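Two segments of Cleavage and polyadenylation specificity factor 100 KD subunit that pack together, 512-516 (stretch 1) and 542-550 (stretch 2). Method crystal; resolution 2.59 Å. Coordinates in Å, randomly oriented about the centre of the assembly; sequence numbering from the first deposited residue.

Stretch 1, residues 512-516: GMMNG
Stretch 2 542-550: DGTIGRRIQ

Residues 512-516 form an irregular segment that lies against the first turn of a helix in residues 542-550, and the two together bury 327 Å². In the irregular segment phi/psi run -58/-13 at Gly 512, -125/21 at Met 513, 59/21 at Met 514, -75/-8 at Asn 515 and 169/-168 at Gly 516. In the partner, Asp 542 (-43/136), Gly 543 (85/-5) and Thr 544 (-88/154) lead into a helix spanning Ile 545 to Gln 550, with phi of -55° to -62° and psi of -42° to -50° until Gln 550 (-58/-23). The positive phi of Gly 543 suits a glycine. The closest CA atoms across the interface belong to Met 513 and Gly 546, 4.8 Å apart.

The hydrogen bonds meet the helix at its start, where amide groups lack acceptors from a preceding turn. Gly 546 N donates to Met 513 O at 2.9 Å (N-H...O angle 154°), and Ile 545 N donates to Asn 515 OD1 at 3.2 Å (162°). The third amide is served from within: Arg 547 N donates to Thr 544 OG1 at 3.2 Å, the N-cap bond, with Thr 544 chi1 at 57° (p). Regular helical bonding then begins, with Arg 548 N to Thr 544 O at 3.0 Å, Ile 549 N to Ile 545 O at 2.9 Å and Gln 550 N to Gly 546 O at 3.0 Å. Asn 515 reaches Ile 545 N with chi1 at -101°, between wells, and chi2 at 6°; its CB points sideways but its end comes nearer the helix, while ND2 is hydrogen-bonded elsewhere in the structure.

The close approach leaves little room at Gly 546: an ideal CB there would point toward the other segment and lie 3.1 Å from Met 513 O, a tight fit.

Apolar contacts flank these bonds. Met 514 (chi -61°, 176°, 87°; m, t, p) points its CB toward the helix; that CB lies 3.9 Å from Ile 545 CG2, and its CE extends to 3.7 Å from Ile 549 CD1, one helical turn further on. Ile 545 is m, m (-71°, -55°), with its CB 3.3 Å from Met 514 O, whereas Ile 549 is m, t (-67°, 171°). Met 513 (m, t, t; -61°, -178°, 170°) starts sideways and its end leads away, yet its CB packs 3.8 Å from Thr 544 CG2. Thr 544 thus both caps the helix and packs against Met 513.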

# COMPACT_ATOMS: atom_id res chain seq x y z
N GLY B 512 3.20 33.26 -5.28
CA GLY B 512 4.49 33.08 -5.95
C GLY B 512 4.58 32.45 -7.33
O GLY B 512 5.64 32.53 -7.93
N MET B 513 3.50 31.83 -7.81
CA MET B 513 3.47 31.28 -9.19
C MET B 513 2.29 31.81 -10.01
O MET B 513 1.86 31.21 -11.00
CB MET B 513 3.53 29.75 -9.16
CG MET B 513 4.84 29.24 -8.52
SD MET B 513 4.93 27.47 -8.55
CE MET B 513 6.63 27.13 -8.04
N MET B 514 1.75 32.94 -9.56
CA MET B 514 0.71 33.69 -10.25
C MET B 514 -0.57 32.92 -10.51
O MET B 514 -1.33 33.31 -11.38
CB MET B 514 1.28 34.25 -11.57
CG MET B 514 2.43 35.19 -11.35
SD MET B 514 3.21 35.78 -12.85
CE MET B 514 2.22 37.21 -13.27
N ASN B 515 -0.82 31.86 -9.75
CA ASN B 515 -2.10 31.16 -9.85
C ASN B 515 -3.22 31.91 -9.18
O ASN B 515 -4.38 31.55 -9.30
CB ASN B 515 -2.02 29.69 -9.35
CG ASN B 515 -1.92 28.68 -10.52
OD1 ASN B 515 -1.79 29.08 -11.68
ND2 ASN B 515 -1.97 27.37 -10.21
N GLY B 516 -2.88 32.98 -8.48
CA GLY B 516 -3.88 33.91 -8.00
C GLY B 516 -3.30 34.89 -7.03
O GLY B 516 -2.10 34.98 -6.87
N ASP B 542 5.05 23.15 -13.32
CA ASP B 542 4.13 22.75 -14.36
C ASP B 542 2.70 23.19 -14.06
O ASP B 542 2.23 23.02 -12.94
CB ASP B 542 4.10 21.23 -14.48
CG ASP B 542 5.37 20.63 -15.11
OD1 ASP B 542 6.23 21.39 -15.64
OD2 ASP B 542 5.48 19.37 -15.08
N GLY B 543 2.01 23.72 -15.07
CA GLY B 543 0.59 24.02 -14.96
C GLY B 543 0.28 25.37 -14.35
O GLY B 543 -0.87 25.77 -14.29
N THR B 544 1.29 26.08 -13.89
CA THR B 544 1.04 27.38 -13.29
C THR B 544 1.03 28.48 -14.33
O THR B 544 1.66 28.38 -15.37
CB THR B 544 2.06 27.73 -12.16
OG1 THR B 544 3.41 27.69 -12.63
CG2 THR B 544 1.92 26.78 -11.00
N ILE B 545 0.32 29.56 -14.01
CA ILE B 545 0.31 30.74 -14.85
C ILE B 545 1.74 31.22 -14.99
O ILE B 545 2.20 31.44 -16.09
CB ILE B 545 -0.62 31.84 -14.26
CG1 ILE B 545 -2.08 31.44 -14.41
CG2 ILE B 545 -0.35 33.18 -14.92
CD1 ILE B 545 -2.50 31.10 -15.82
N GLY B 546 2.45 31.34 -13.88
CA GLY B 546 3.83 31.82 -13.93
C GLY B 546 4.70 31.00 -14.87
O GLY B 546 5.50 31.54 -15.64
N ARG B 547 4.54 29.70 -14.82
CA ARG B 547 5.30 28.85 -15.70
C ARG B 547 4.97 29.14 -17.16
O ARG B 547 5.87 29.22 -18.00
CB ARG B 547 4.99 27.39 -15.39
CG ARG B 547 5.68 26.39 -16.33
CD ARG B 547 7.17 26.62 -16.37
NE ARG B 547 7.82 25.37 -16.68
CZ ARG B 547 8.97 25.26 -17.34
NH1 ARG B 547 9.63 26.35 -17.75
NH2 ARG B 547 9.46 24.03 -17.60
N ARG B 548 3.69 29.27 -17.45
CA ARG B 548 3.23 29.58 -18.78
C ARG B 548 3.84 30.91 -19.29
O ARG B 548 4.36 30.97 -20.41
CB ARG B 548 1.70 29.54 -18.81
CG ARG B 548 1.03 30.29 -19.92
CD ARG B 548 0.11 29.40 -20.68
NE ARG B 548 -1.13 29.06 -19.98
CZ ARG B 548 -2.18 28.47 -20.56
NH1 ARG B 548 -2.14 28.15 -21.87
NH2 ARG B 548 -3.27 28.19 -19.85
N ILE B 549 3.83 31.95 -18.49
CA ILE B 549 4.48 33.19 -18.90
C ILE B 549 5.97 32.99 -19.21
O ILE B 549 6.47 33.39 -20.26
CB ILE B 549 4.38 34.27 -17.85
CG1 ILE B 549 2.92 34.70 -17.71
CG2 ILE B 549 5.24 35.43 -18.25
CD1 ILE B 549 2.66 35.63 -16.55
N GLN B 550 6.67 32.35 -18.28
CA GLN B 550 8.10 32.11 -18.39
C GLN B 550 8.48 31.33 -19.63
O GLN B 550 9.62 31.42 -20.06
CB GLN B 550 8.57 31.38 -17.14
CG GLN B 550 9.97 30.73 -17.19
CD GLN B 550 10.42 30.30 -15.80
OE1 GLN B 550 10.66 31.14 -14.92
NE2 GLN B 550 10.49 29.00 -15.57